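Local structure of PA0833-PD protein (Pseudomonas aeruginosa PAO1, 6JFW) at residues A[24-29]-A[136-141]; A[57-62]-A[100-105]; A[65-70]-A[104-109]. The protein probably binds peptidoglycan in the periplasm through its OmpA C-like domain, the part in this chain, and so links the outer membrane to the cell wall. All coordinates share one frame; numbering follows the deposited sequence.

Contact 1: residues A[24-29]-A[136-141]; sequences GDDIKL and NLRPVP
The carbonyl oxygen of I27 takes the L137 N-H in a nearly straight bond (L137 N to I27 O, 2.8 Å, 169° at the hydrogen). A longer CA-H...O contact from N136 CA reaches the same oxygen at 3.6 Å. In return I27 N donates to L137 O at 3.1 Å, which closes a hydrogen-bonded antiparallel pair. Strands 26-32 and 132-139 are neighbours in the middle of the mixed sheet of an OmpA C-like domain, and the branched, apolar I27 and L137 suit the buried face under helices 3-12 and 49-61. On the other face K28 and N136 lie side by side and point the same way: K28 CG, anti to its backbone N (chi1 175°), lies 3.4 Å from N136 OD1, with K28 CE equally close, while N136 ND2 donates to E68. Where strand 26-32 begins and 132-139 ends, D26 OD2 sits above one face of the R138 guanidinium, the carboxylate and guanidinium planes 87° apart. This salt bridge is long, 3.7 Å from D26 OD2 to R138 NH2, and electrostatic rather than a hydrogen bond. P139, with no N-H for the next bond of the ladder, sets its CG 3.4 Å from D25 O.

Contact 2: residues A[57-62]-A[100-105]; sequences NSFKQY and QGVDGT
K60 lies with its flexible chain across the backbone of G101, while V102 turns a methyl into the angle between K60 and F59. The lysine's CG is anti to its own carbonyl carbon (chi1 -86°), and its CD comes to rest on the loop's backbone, 3.5 Å from G101 O. Bends at chi3 (-74°) and chi4 then turn CE and NZ in succession away from G101 O, back toward K60's own helix. There the ammonium group is within range of two carbonyls: K60 NZ to Q100 O, at 3.5 Å, is a weak hydrogen bond, and a second weak one goes to A56 O. A long, flexible, charged chain fits this exposed surface, where carbonyl groups at the end of helix 79-99 would probably attract a positive charge.

G101 ends that helix in a Schellman motif. Its phi of 109° suits glycine, which has no CB to crowd the Q100 carbonyl or K60 CE. Beneath it V102 is buried: its CG2 lies near the plane of the F59 ring, at the edge, and 4.3 Å from F59 CB. The same methyl is 4.2 Å from K60 CG, so one small branched side chain serves both residues. From this methyl the two helix side chains diverge, F59 carrying its flat apolar ring into the core and K60 running outward over the loop.

The contact thus joins the last turns of helix 49-61 to the loop that follows helix 79-99. F59 points inward to V135 and L137 of strand 132-139, V102 also touches A56, and S58 and Y62 meet helix 3-12.

Contact 3: residues A[65-70]-A[104-109]; sequences NTIEIV and GTRLST
I69 N donates to S108 O in a short, straight bond (2.8 Å, 179° at the hydrogen). Before it along the strands, S108 N gives to I67 O at 3.0 Å and I67 N to R106 O at 3.1 Å, so I67 is held through both its N-H and its C=O in the alternating pattern of parallel strands. The CA-H of L107 also points at I67 O, and that of T109 at I69 O.

Where the strands begin, the R106 guanidinium reaches over to the edge strand's neighbour: R106 NH2 donates to N65 O at 3.1 Å, the oxygen lying in the guanidinium plane but the donor tilted 32° from the carbonyl plane. The bend at chi3 (57°) places R106 NE facing the same oxygen, to which it gives a weak bond. Arginine suits this place because its other N-H groups serve the F59 and Y62 carbonyls, while I67 CD1 packs over one guanidinium face, 3.7 Å from R106 NH2.

On the face carrying E68 and S108, two waters bond to S108 OG: one donates to I67 O, the other to E68 OE2; the other carboxylate oxygen is taken by N136. The glutamate's aliphatic part also touches the serine, E68 CG lying 3.4 Å from S108 OG. On the opposite face, with I67, L107, I69 and T109, the packing is mainly apolar. I67 and L107 lie side by side, their CD1 atoms 3.7 Å apart, and I69 CD1 reaches L107 CG at 4.1 Å, the branched chains filling the layer under the helices.

Strands 65-72 and 107-111 form a beta-alpha-beta unit with helix 79-99, whose A90, A94 and T98 pack on I69, L107 and T109; strand 132-139 flanks strand 65-72 on its other side.

Contact 1 closes the longest loop of the three contacts, and contacts 2 and 3 are nested inside it. Contacts 1 and 3 have centres about 11 Å apart in one mixed sheet, where strand 132-139 is paired with 26-32 on one side and 65-72 on the other. Contact 2 lies in the helical layer, its centre about 10 Å from that of contact 3 and about 15 Å from that of contact 1. It shares G104 and T105 with contact 3, where V102 packs on L107, and meets contact 1 through the F59 ring packed on L137 and L29. Together they tie the sheet to helices on one of its faces within the OmpA C-like domain, which probably binds peptidoglycan.

Contact 1: residues A[24-29]-A[136-141]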
ATOM      1  N   GLY A  24      -0.470  16.337   4.583  1.00 19.47           N
ATOM      2  CA  GLY A  24      -1.235  17.469   4.088  1.00 23.92           C
ATOM      3  C   GLY A  24      -2.677  17.067   3.854  1.00 27.05           C
ATOM      4  O   GLY A  24      -3.358  16.552   4.750  1.00 18.46           O
ATOM      5  N   ASP A  25      -3.154  17.287   2.628  1.00 22.36           N
ATOM      6  CA  ASP A  25      -4.519  16.919   2.274  1.00 26.59           C
ATOM      7  C   ASP A  25      -4.718  15.408   2.211  1.00 28.03           C
ATOM      8  O   ASP A  25      -5.861  14.946   2.285  1.00 25.36           O
ATOM      9  CB  ASP A  25      -4.897  17.539   0.926  1.00 28.55           C
ATOM     10  CG  ASP A  25      -4.866  19.056   0.950  1.00 44.54           C
ATOM     11  OD1 ASP A  25      -5.126  19.641   2.022  1.00 40.62           O
ATOM     12  OD2 ASP A  25      -4.581  19.665  -0.104  1.00 44.31           O
ATOM     13  N   ASP A  26      -3.643  14.636   2.090  1.00 16.28           N
ATOM     14  CA  ASP A  26      -3.723  13.219   1.766  1.00 17.13           C
ATOM     15  C   ASP A  26      -3.537  12.338   2.996  1.00 20.72           C
ATOM     16  O   ASP A  26      -2.971  12.744   4.014  1.00 14.93           O
ATOM     17  CB  ASP A  26      -2.668  12.847   0.722  1.00 23.79           C
ATOM     18  CG  ASP A  26      -2.809  13.637  -0.560  1.00 31.02           C
ATOM     19  OD1 ASP A  26      -3.867  14.268  -0.759  1.00 35.40           O
ATOM     20  OD2 ASP A  26      -1.861  13.620  -1.372  1.00 35.06           O
ATOM     21  N   ILE A  27      -4.023  11.104   2.873  1.00 15.80           N
ATOM     22  CA  ILE A  27      -3.739  10.023   3.809  1.00 10.09           C
ATOM     23  C   ILE A  27      -2.921   8.978   3.067  1.00 11.37           C
ATOM     24  O   ILE A  27      -3.287   8.570   1.958  1.00 15.41           O
ATOM     25  CB  ILE A  27      -5.028   9.402   4.375  1.00 14.52           C
ATOM     26  CG1 ILE A  27      -5.888  10.467   5.057  1.00 21.17           C
ATOM     27  CG2 ILE A  27      -4.698   8.269   5.341  1.00 14.83           C
ATOM     28  CD1 ILE A  27      -7.225   9.945   5.543  1.00 20.82           C
ATOM     29  N   LYS A  28      -1.814   8.552   3.667  1.00 13.40           N
ATOM     30  CA  LYS A  28      -0.952   7.532   3.086  1.00 14.07           C
ATOM     31  C   LYS A  28      -0.870   6.339   4.026  1.00 13.27           C
ATOM     32  O   LYS A  28      -0.642   6.505   5.229  1.00 14.04           O
ATOM     33  CB  LYS A  28       0.450   8.077   2.810  1.00 15.62           C
ATOM     34  CG  LYS A  28       1.424   7.022   2.311  1.00 22.03           C
ATOM     35  CD  LYS A  28       2.847   7.542   2.323  1.00 25.37           C
ATOM     36  CE  LYS A  28       3.076   8.573   1.237  1.00 28.22           C
ATOM     37  NZ  LYS A  28       4.406   9.220   1.390  1.00 38.54           N
ATOM     38  N   LEU A  29      -1.053   5.145   3.474  1.00 10.95           N
ATOM     39  CA  LEU A  29      -0.942   3.897   4.218  1.00 12.41           C
ATOM     40  C   LEU A  29       0.296   3.153   3.737  1.00 17.34           C
ATOM     41  O   LEU A  29       0.398   2.817   2.552  1.00 16.34           O
ATOM     42  CB  LEU A  29      -2.197   3.044   4.032  1.00 12.93           C
ATOM     43  CG  LEU A  29      -3.507   3.784   4.311  1.00 19.01           C
ATOM     44  CD1 LEU A  29      -4.686   3.064   3.686  1.00 20.07           C
ATOM     45  CD2 LEU A  29      -3.711   3.945   5.805  1.00 21.42           C
ATOM     46  N   ASN A 136      -2.176   5.765  -1.364  1.00 10.83           N
ATOM     47  CA  ASN A 136      -2.402   7.193  -1.193  1.00 13.65           C
ATOM     48  C   ASN A 136      -3.867   7.511  -1.456  1.00 18.82           C
ATOM     49  O   ASN A 136      -4.415   7.129  -2.496  1.00 16.67           O
ATOM     50  CB  ASN A 136      -1.504   8.005  -2.127  1.00 20.50           C
ATOM     51  CG  ASN A 136      -0.035   7.656  -1.971  1.00 28.53           C
ATOM     52  OD1 ASN A 136       0.545   7.833  -0.900  1.00 25.54           O
ATOM     53  ND2 ASN A 136       0.575   7.167  -3.044  1.00 25.56           N
ATOM     54  N   LEU A 137      -4.497   8.201  -0.508  1.00 13.41           N
ATOM     55  CA  LEU A 137      -5.880   8.651  -0.628  1.00 16.27           C
ATOM     56  C   LEU A 137      -5.864  10.167  -0.778  1.00 18.47           C
ATOM     57  O   LEU A 137      -5.510  10.888   0.161  1.00 19.65           O
ATOM     58  CB  LEU A 137      -6.708   8.226   0.584  1.00 15.49           C
ATOM     59  CG  LEU A 137      -6.768   6.737   0.944  1.00 17.38           C
ATOM     60  CD1 LEU A 137      -7.512   6.536   2.259  1.00 21.35           C
ATOM     61  CD2 LEU A 137      -7.422   5.929  -0.163  1.00 20.73           C
ATOM     62  N   ARG A 138      -6.240  10.646  -1.956  1.00 15.22           N
ATOM     63  CA  ARG A 138      -6.251  12.055  -2.273  1.00 18.07           C
ATOM     64  C   ARG A 138      -7.669  12.567  -2.437  1.00 16.87           C
ATOM     65  O   ARG A 138      -8.425  11.995  -3.231  1.00 17.95           O
ATOM     66  CB  ARG A 138      -5.498  12.287  -3.547  1.00 21.16           C
ATOM     67  CG  ARG A 138      -5.693  13.634  -3.987  1.00 37.02           C
ATOM     68  CD  ARG A 138      -4.699  13.842  -4.995  1.00 42.92           C
ATOM     69  NE  ARG A 138      -3.782  14.878  -4.471  1.00 51.17           N
ATOM     70  CZ  ARG A 138      -2.514  14.998  -4.788  1.00 60.83           C
ATOM     71  NH1 ARG A 138      -1.997  14.100  -5.596  1.00 58.64           N
ATOM     72  NH2 ARG A 138      -1.636  15.905  -4.289  1.00 53.33           N
ATOM     73  N   PRO A 139      -8.070  13.635  -1.743  1.00 19.63           N
ATOM     74  CA  PRO A 139      -9.448  14.119  -1.887  1.00 25.56           C
ATOM     75  C   PRO A 139      -9.708  14.601  -3.305  1.00 29.56           C
ATOM     76  O   PRO A 139      -8.802  15.044  -4.013  1.00 25.79           O
ATOM     77  CB  PRO A 139      -9.537  15.274  -0.880  1.00 29.01           C
ATOM     78  CG  PRO A 139      -8.315  15.174  -0.025  1.00 30.93           C
ATOM     79  CD  PRO A 139      -7.271  14.508  -0.866  1.00 22.07           C
ATOM     80  N   VAL A 140     -10.962  14.491  -3.719  1.00 31.21           N
ATOM     81  CA  VAL A 140     -11.410  15.041  -4.995  1.00 36.62           C
ATOM     82  C   VAL A 140     -12.426  16.130  -4.691  1.00 39.46           C
ATOM     83  O   VAL A 140     -13.014  16.164  -3.596  1.00 38.80           O
ATOM     84  CB  VAL A 140     -12.005  13.951  -5.915  1.00 40.12           C
ATOM     85  CG1 VAL A 140     -10.985  12.871  -6.186  1.00 37.44           C
ATOM     86  CG2 VAL A 140     -13.265  13.364  -5.303  1.00 33.06           C
ATOM     87  N   PRO A 141     -12.650  17.057  -5.632  1.00 43.60           N
ATOM     88  CA  PRO A 141     -13.751  18.002  -5.430  1.00 47.37           C
ATOM     89  C   PRO A 141     -15.110  17.311  -5.496  1.00 43.42           C
ATOM     90  O   PRO A 141     -15.976  17.595  -4.671  1.00 57.43           O
ATOM     91  CB  PRO A 141     -13.585  18.993  -6.589  1.00 46.43           C
ATOM     92  CG  PRO A 141     -12.163  18.858  -7.015  1.00 43.56           C
ATOM     93  CD  PRO A 141     -11.816  17.417  -6.793  1.00 42.58           C
TER

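Contact 2: residues A[57-62]-A[100-105]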
ATOM      1  N   ASN A  57     -13.531  -1.881   3.109  1.00 12.41           N
ATOM      2  CA  ASN A  57     -14.754  -1.325   3.677  1.00 13.48           C
ATOM      3  C   ASN A  57     -14.627   0.177   3.892  1.00 16.49           C
ATOM      4  O   ASN A  57     -15.576   0.930   3.641  1.00 15.30           O
ATOM      5  CB  ASN A  57     -15.095  -2.031   4.989  1.00 14.19           C
ATOM      6  CG  ASN A  57     -15.519  -3.470   4.781  1.00 18.72           C
ATOM      7  OD1 ASN A  57     -15.932  -3.853   3.686  1.00 20.59           O
ATOM      8  ND2 ASN A  57     -15.422  -4.275   5.832  1.00 19.70           N
ATOM      9  N   SER A  58     -13.460   0.633   4.351  1.00 13.29           N
ATOM     10  CA  SER A  58     -13.244   2.065   4.533  1.00 11.83           C
ATOM     11  C   SER A  58     -13.315   2.804   3.202  1.00 14.64           C
ATOM     12  O   SER A  58     -13.999   3.828   3.084  1.00 16.37           O
ATOM     13  CB  SER A  58     -11.895   2.309   5.210  1.00 14.41           C
ATOM     14  OG  SER A  58     -11.633   3.697   5.325  1.00 17.62           O
ATOM     15  N   PHE A  59     -12.610   2.296   2.185  1.00 14.16           N
ATOM     16  CA  PHE A  59     -12.623   2.941   0.875  1.00 18.92           C
ATOM     17  C   PHE A  59     -14.037   3.006   0.309  1.00 18.82           C
ATOM     18  O   PHE A  59     -14.433   4.017  -0.283  1.00 18.30           O
ATOM     19  CB  PHE A  59     -11.707   2.197  -0.102  1.00 13.95           C
ATOM     20  CG  PHE A  59     -10.268   2.091   0.342  1.00 15.18           C
ATOM     21  CD1 PHE A  59      -9.742   2.937   1.307  1.00 18.62           C
ATOM     22  CD2 PHE A  59      -9.438   1.141  -0.229  1.00 18.31           C
ATOM     23  CE1 PHE A  59      -8.417   2.825   1.699  1.00 16.25           C
ATOM     24  CE2 PHE A  59      -8.116   1.025   0.156  1.00 18.51           C
ATOM     25  CZ  PHE A  59      -7.604   1.868   1.121  1.00 15.10           C
ATOM     26  N   LYS A  60     -14.809   1.927   0.471  1.00 16.63           N
ATOM     27  CA  LYS A  60     -16.185   1.913  -0.014  1.00 21.27           C
ATOM     28  C   LYS A  60     -17.051   2.927   0.716  1.00 20.40           C
ATOM     29  O   LYS A  60     -17.963   3.509   0.118  1.00 25.18           O
ATOM     30  CB  LYS A  60     -16.787   0.518   0.141  1.00 21.69           C
ATOM     31  CG  LYS A  60     -16.498  -0.410  -1.016  1.00 23.82           C
ATOM     32  CD  LYS A  60     -17.600  -1.447  -1.171  1.00 32.93           C
ATOM     33  CE  LYS A  60     -17.517  -2.498  -0.079  1.00 38.36           C
ATOM     34  NZ  LYS A  60     -16.100  -2.751   0.309  1.00 31.44           N
ATOM     35  N   GLN A  61     -16.784   3.143   2.000  1.00 19.50           N
ATOM     36  CA  GLN A  61     -17.593   4.055   2.798  1.00 23.33           C
ATOM     37  C   GLN A  61     -17.241   5.510   2.515  1.00 25.42           C
ATOM     38  O   GLN A  61     -18.134   6.361   2.431  1.00 23.01           O
ATOM     39  CB  GLN A  61     -17.403   3.727   4.276  1.00 21.51           C
ATOM     40  CG  GLN A  61     -18.384   4.379   5.211  1.00 31.05           C
ATOM     41  CD  GLN A  61     -17.980   4.185   6.655  1.00 39.09           C
ATOM     42  OE1 GLN A  61     -17.258   5.002   7.222  1.00 49.97           O
ATOM     43  NE2 GLN A  61     -18.424   3.087   7.252  1.00 50.33           N
ATOM     44  N   TYR A  62     -15.954   5.813   2.357  1.00 20.92           N
ATOM     45  CA  TYR A  62     -15.488   7.177   2.098  1.00 18.41           C
ATOM     46  C   TYR A  62     -15.216   7.311   0.605  1.00 21.88           C
ATOM     47  O   TYR A  62     -14.127   7.007   0.119  1.00 24.00           O
ATOM     48  CB  TYR A  62     -14.265   7.493   2.941  1.00 15.47           C
ATOM     49  CG  TYR A  62     -14.638   7.548   4.386  1.00 23.66           C
ATOM     50  CD1 TYR A  62     -15.353   8.624   4.885  1.00 24.68           C
ATOM     51  CD2 TYR A  62     -14.335   6.503   5.242  1.00 20.98           C
ATOM     52  CE1 TYR A  62     -15.726   8.677   6.198  1.00 20.17           C
ATOM     53  CE2 TYR A  62     -14.699   6.549   6.562  1.00 26.01           C
ATOM     54  CZ  TYR A  62     -15.399   7.640   7.034  1.00 28.33           C
ATOM     55  OH  TYR A  62     -15.783   7.714   8.349  1.00 26.37           O
ATOM     56  N   GLN A 100     -13.080  -7.346  -3.343  1.00 15.92           N
ATOM     57  CA  GLN A 100     -13.883  -7.036  -2.166  1.00 17.15           C
ATOM     58  C   GLN A 100     -14.968  -6.002  -2.436  1.00 20.15           C
ATOM     59  O   GLN A 100     -15.740  -5.691  -1.524  1.00 25.61           O
ATOM     60  CB  GLN A 100     -12.981  -6.554  -1.028  1.00 18.41           C
ATOM     61  CG  GLN A 100     -12.085  -7.639  -0.461  1.00 27.54           C
ATOM     62  CD  GLN A 100     -12.875  -8.755   0.196  1.00 29.59           C
ATOM     63  OE1 GLN A 100     -13.434  -8.579   1.279  1.00 32.54           O
ATOM     64  NE2 GLN A 100     -12.933  -9.907  -0.461  1.00 25.45           N
ATOM     65  N   GLY A 101     -15.050  -5.460  -3.648  1.00 17.94           N
ATOM     66  CA  GLY A 101     -16.127  -4.558  -4.001  1.00 17.73           C
ATOM     67  C   GLY A 101     -15.739  -3.107  -4.169  1.00 21.58           C
ATOM     68  O   GLY A 101     -16.624  -2.276  -4.405  1.00 17.19           O
ATOM     69  N   VAL A 102     -14.458  -2.763  -4.049  1.00 17.21           N
ATOM     70  CA  VAL A 102     -14.031  -1.399  -4.330  1.00 14.87           C
ATOM     71  C   VAL A 102     -14.120  -1.152  -5.829  1.00 18.56           C
ATOM     72  O   VAL A 102     -13.640  -1.959  -6.635  1.00 16.09           O
ATOM     73  CB  VAL A 102     -12.609  -1.157  -3.801  1.00 16.25           C
ATOM     74  CG1 VAL A 102     -12.144   0.237  -4.167  1.00 17.64           C
ATOM     75  CG2 VAL A 102     -12.563  -1.350  -2.292  1.00 13.96           C
ATOM     76  N   ASP A 103     -14.751  -0.041  -6.208  1.00 16.19           N
ATOM     77  CA  ASP A 103     -14.910   0.306  -7.617  1.00 15.18           C
ATOM     78  C   ASP A 103     -13.546   0.411  -8.288  1.00 19.74           C
ATOM     79  O   ASP A 103     -12.703   1.213  -7.876  1.00 21.72           O
ATOM     80  CB  ASP A 103     -15.677   1.624  -7.743  1.00 20.21           C
ATOM     81  CG  ASP A 103     -16.160   1.901  -9.162  1.00 27.14           C
ATOM     82  OD1 ASP A 103     -15.526   1.430 -10.130  1.00 25.12           O
ATOM     83  OD2 ASP A 103     -17.184   2.602  -9.309  1.00 24.88           O
ATOM     84  N   GLY A 104     -13.335  -0.405  -9.324  1.00 16.04           N
ATOM     85  CA  GLY A 104     -12.049  -0.409 -10.003  1.00 16.02           C
ATOM     86  C   GLY A 104     -11.692   0.926 -10.624  1.00 21.18           C
ATOM     87  O   GLY A 104     -10.511   1.256 -10.760  1.00 21.88           O
ATOM     88  N   THR A 105     -12.701   1.715 -11.002  1.00 14.87           N
ATOM     89  CA  THR A 105     -12.486   3.029 -11.595  1.00 22.15           C
ATOM     90  C   THR A 105     -11.926   4.040 -10.596  1.00 26.70           C
ATOM     91  O   THR A 105     -11.411   5.080 -11.013  1.00 26.09           O
ATOM     92  CB  THR A 105     -13.808   3.518 -12.213  1.00 21.36           C
ATOM     93  OG1 THR A 105     -14.182   2.634 -13.277  1.00 32.56           O
ATOM     94  CG2 THR A 105     -13.701   4.931 -12.782  1.00 31.65           C
TER

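Contact 3: residues A[65-70]-A[104-109]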
ATOM      1  N   ASN A  65     -12.506  10.290  -2.492  1.00 20.76           N
ATOM      2  CA  ASN A  65     -11.082  10.406  -2.768  1.00 19.35           C
ATOM      3  C   ASN A  65     -10.698   9.395  -3.838  1.00 19.09           C
ATOM      4  O   ASN A  65     -11.415   8.425  -4.091  1.00 21.05           O
ATOM      5  CB  ASN A  65     -10.227  10.221  -1.502  1.00 17.72           C
ATOM      6  CG  ASN A  65     -10.588   8.979  -0.709  1.00 23.17           C
ATOM      7  OD1 ASN A  65     -10.772   7.897  -1.264  1.00 19.57           O
ATOM      8  ND2 ASN A  65     -10.677   9.131   0.608  1.00 21.77           N
ATOM      9  N   THR A  66      -9.566   9.655  -4.487  1.00 12.12           N
ATOM     10  CA  THR A  66      -8.956   8.677  -5.372  1.00 19.11           C
ATOM     11  C   THR A  66      -8.018   7.789  -4.574  1.00 14.43           C
ATOM     12  O   THR A  66      -7.466   8.192  -3.547  1.00 17.34           O
ATOM     13  CB  THR A  66      -8.171   9.334  -6.510  1.00 25.96           C
ATOM     14  OG1 THR A  66      -7.097  10.114  -5.967  1.00 22.77           O
ATOM     15  CG2 THR A  66      -9.068  10.209  -7.351  1.00 18.91           C
ATOM     16  N   ILE A  67      -7.831   6.572  -5.068  1.00 13.62           N
ATOM     17  CA  ILE A  67      -6.996   5.576  -4.418  1.00 12.57           C
ATOM     18  C   ILE A  67      -5.850   5.249  -5.363  1.00 18.23           C
ATOM     19  O   ILE A  67      -6.075   4.754  -6.474  1.00 18.70           O
ATOM     20  CB  ILE A  67      -7.804   4.323  -4.048  1.00 15.39           C
ATOM     21  CG1 ILE A  67      -8.986   4.731  -3.165  1.00 19.71           C
ATOM     22  CG2 ILE A  67      -6.923   3.307  -3.343  1.00 15.65           C
ATOM     23  CD1 ILE A  67     -10.125   3.745  -3.144  1.00 22.44           C
ATOM     24  N   GLU A  68      -4.629   5.552  -4.931  1.00 15.96           N
ATOM     25  CA  GLU A  68      -3.423   5.326  -5.716  1.00 13.32           C
ATOM     26  C   GLU A  68      -2.573   4.292  -4.995  1.00 17.33           C
ATOM     27  O   GLU A  68      -2.120   4.533  -3.871  1.00 20.76           O
ATOM     28  CB  GLU A  68      -2.641   6.627  -5.904  1.00 19.44           C
ATOM     29  CG  GLU A  68      -1.707   6.611  -7.093  1.00 37.84           C
ATOM     30  CD  GLU A  68      -0.420   7.377  -6.855  1.00 43.54           C
ATOM     31  OE1 GLU A  68      -0.221   7.883  -5.731  1.00 33.75           O
ATOM     32  OE2 GLU A  68       0.393   7.476  -7.798  1.00 43.39           O
ATOM     33  N   ILE A  69      -2.359   3.147  -5.634  1.00 12.35           N
ATOM     34  CA  ILE A  69      -1.595   2.051  -5.052  1.00 12.24           C
ATOM     35  C   ILE A  69      -0.236   2.014  -5.734  1.00 17.02           C
ATOM     36  O   ILE A  69      -0.148   1.884  -6.961  1.00 14.42           O
ATOM     37  CB  ILE A  69      -2.332   0.713  -5.193  1.00 12.90           C
ATOM     38  CG1 ILE A  69      -3.704   0.812  -4.520  1.00 11.85           C
ATOM     39  CG2 ILE A  69      -1.515  -0.411  -4.574  1.00  8.62           C
ATOM     40  CD1 ILE A  69      -4.676  -0.257  -4.949  1.00 13.55           C
ATOM     41  N   VAL A  70       0.824   2.138  -4.943  1.00 11.78           N
ATOM     42  CA  VAL A  70       2.178   2.287  -5.462  1.00 12.96           C
ATOM     43  C   VAL A  70       3.066   1.244  -4.799  1.00 11.06           C
ATOM     44  O   VAL A  70       3.140   1.180  -3.566  1.00 13.34           O
ATOM     45  CB  VAL A  70       2.729   3.701  -5.218  1.00 17.41           C
ATOM     46  CG1 VAL A  70       4.092   3.835  -5.833  1.00 18.30           C
ATOM     47  CG2 VAL A  70       1.782   4.752  -5.785  1.00 18.66           C
ATOM     48  N   GLY A 104     -13.335  -0.405  -9.324  1.00 16.04           N
ATOM     49  CA  GLY A 104     -12.049  -0.409 -10.003  1.00 16.02           C
ATOM     50  C   GLY A 104     -11.692   0.926 -10.624  1.00 21.18           C
ATOM     51  O   GLY A 104     -10.511   1.256 -10.760  1.00 21.88           O
ATOM     52  N   THR A 105     -12.701   1.715 -11.002  1.00 14.87           N
ATOM     53  CA  THR A 105     -12.486   3.029 -11.595  1.00 22.15           C
ATOM     54  C   THR A 105     -11.926   4.040 -10.596  1.00 26.70           C
ATOM     55  O   THR A 105     -11.411   5.080 -11.013  1.00 26.09           O
ATOM     56  CB  THR A 105     -13.808   3.518 -12.213  1.00 21.36           C
ATOM     57  OG1 THR A 105     -14.182   2.634 -13.277  1.00 32.56           O
ATOM     58  CG2 THR A 105     -13.701   4.931 -12.782  1.00 31.65           C
ATOM     59  N   ARG A 106     -11.973   3.751  -9.298  1.00 17.21           N
ATOM     60  CA  ARG A 106     -11.371   4.641  -8.314  1.00 19.97           C
ATOM     61  C   ARG A 106      -9.897   4.349  -8.067  1.00 21.39           C
ATOM     62  O   ARG A 106      -9.240   5.121  -7.360  1.00 23.62           O
ATOM     63  CB  ARG A 106     -12.135   4.556  -6.989  1.00 17.19           C
ATOM     64  CG  ARG A 106     -13.520   5.167  -7.043  1.00 23.52           C
ATOM     65  CD  ARG A 106     -14.194   5.091  -5.691  1.00 22.79           C
ATOM     66  NE  ARG A 106     -13.408   5.752  -4.655  1.00 24.60           N
ATOM     67  CZ  ARG A 106     -13.577   5.550  -3.354  1.00 22.91           C
ATOM     68  NH1 ARG A 106     -14.504   4.700  -2.933  1.00 16.98           N
ATOM     69  NH2 ARG A 106     -12.820   6.192  -2.474  1.00 19.66           N
ATOM     70  N   LEU A 107      -9.365   3.277  -8.644  1.00 19.76           N
ATOM     71  CA  LEU A 107      -8.026   2.791  -8.348  1.00 19.21           C
ATOM     72  C   LEU A 107      -7.078   3.068  -9.505  1.00 20.63           C
ATOM     73  O   LEU A 107      -7.454   2.944 -10.674  1.00 20.75           O
ATOM     74  CB  LEU A 107      -8.042   1.284  -8.070  1.00 18.11           C
ATOM     75  CG  LEU A 107      -8.291   0.760  -6.657  1.00 25.73           C
ATOM     76  CD1 LEU A 107      -9.394   1.529  -5.965  1.00 30.35           C
ATOM     77  CD2 LEU A 107      -8.640  -0.712  -6.729  1.00 23.97           C
ATOM     78  N   SER A 108      -5.849   3.442  -9.169  1.00 19.55           N
ATOM     79  CA  SER A 108      -4.734   3.426 -10.103  1.00 18.40           C
ATOM     80  C   SER A 108      -3.553   2.769  -9.406  1.00 20.22           C
ATOM     81  O   SER A 108      -3.412   2.862  -8.184  1.00 22.88           O
ATOM     82  CB  SER A 108      -4.359   4.836 -10.585  1.00 22.12           C
ATOM     83  OG  SER A 108      -3.800   5.611  -9.540  1.00 27.62           O
ATOM     84  N   THR A 109      -2.724   2.067 -10.176  1.00 17.84           N
ATOM     85  CA  THR A 109      -1.588   1.374  -9.586  1.00 21.97           C
ATOM     86  C   THR A 109      -0.327   1.635 -10.389  1.00 26.28           C
ATOM     87  O   THR A 109      -0.366   1.742 -11.619  1.00 23.46           O
ATOM     88  CB  THR A 109      -1.808  -0.142  -9.481  1.00 28.82           C
ATOM     89  OG1 THR A 109      -1.453  -0.771 -10.718  1.00 40.20           O
ATOM     90  CG2 THR A 109      -3.251  -0.460  -9.149  1.00 26.66           C
TER
HETATM   91  O   HOH W   1      -6.079   7.092  -8.677  1.00 26.16           O
HETATM   92  O   HOH W   2      -1.197   6.639 -10.074  1.00 32.63           O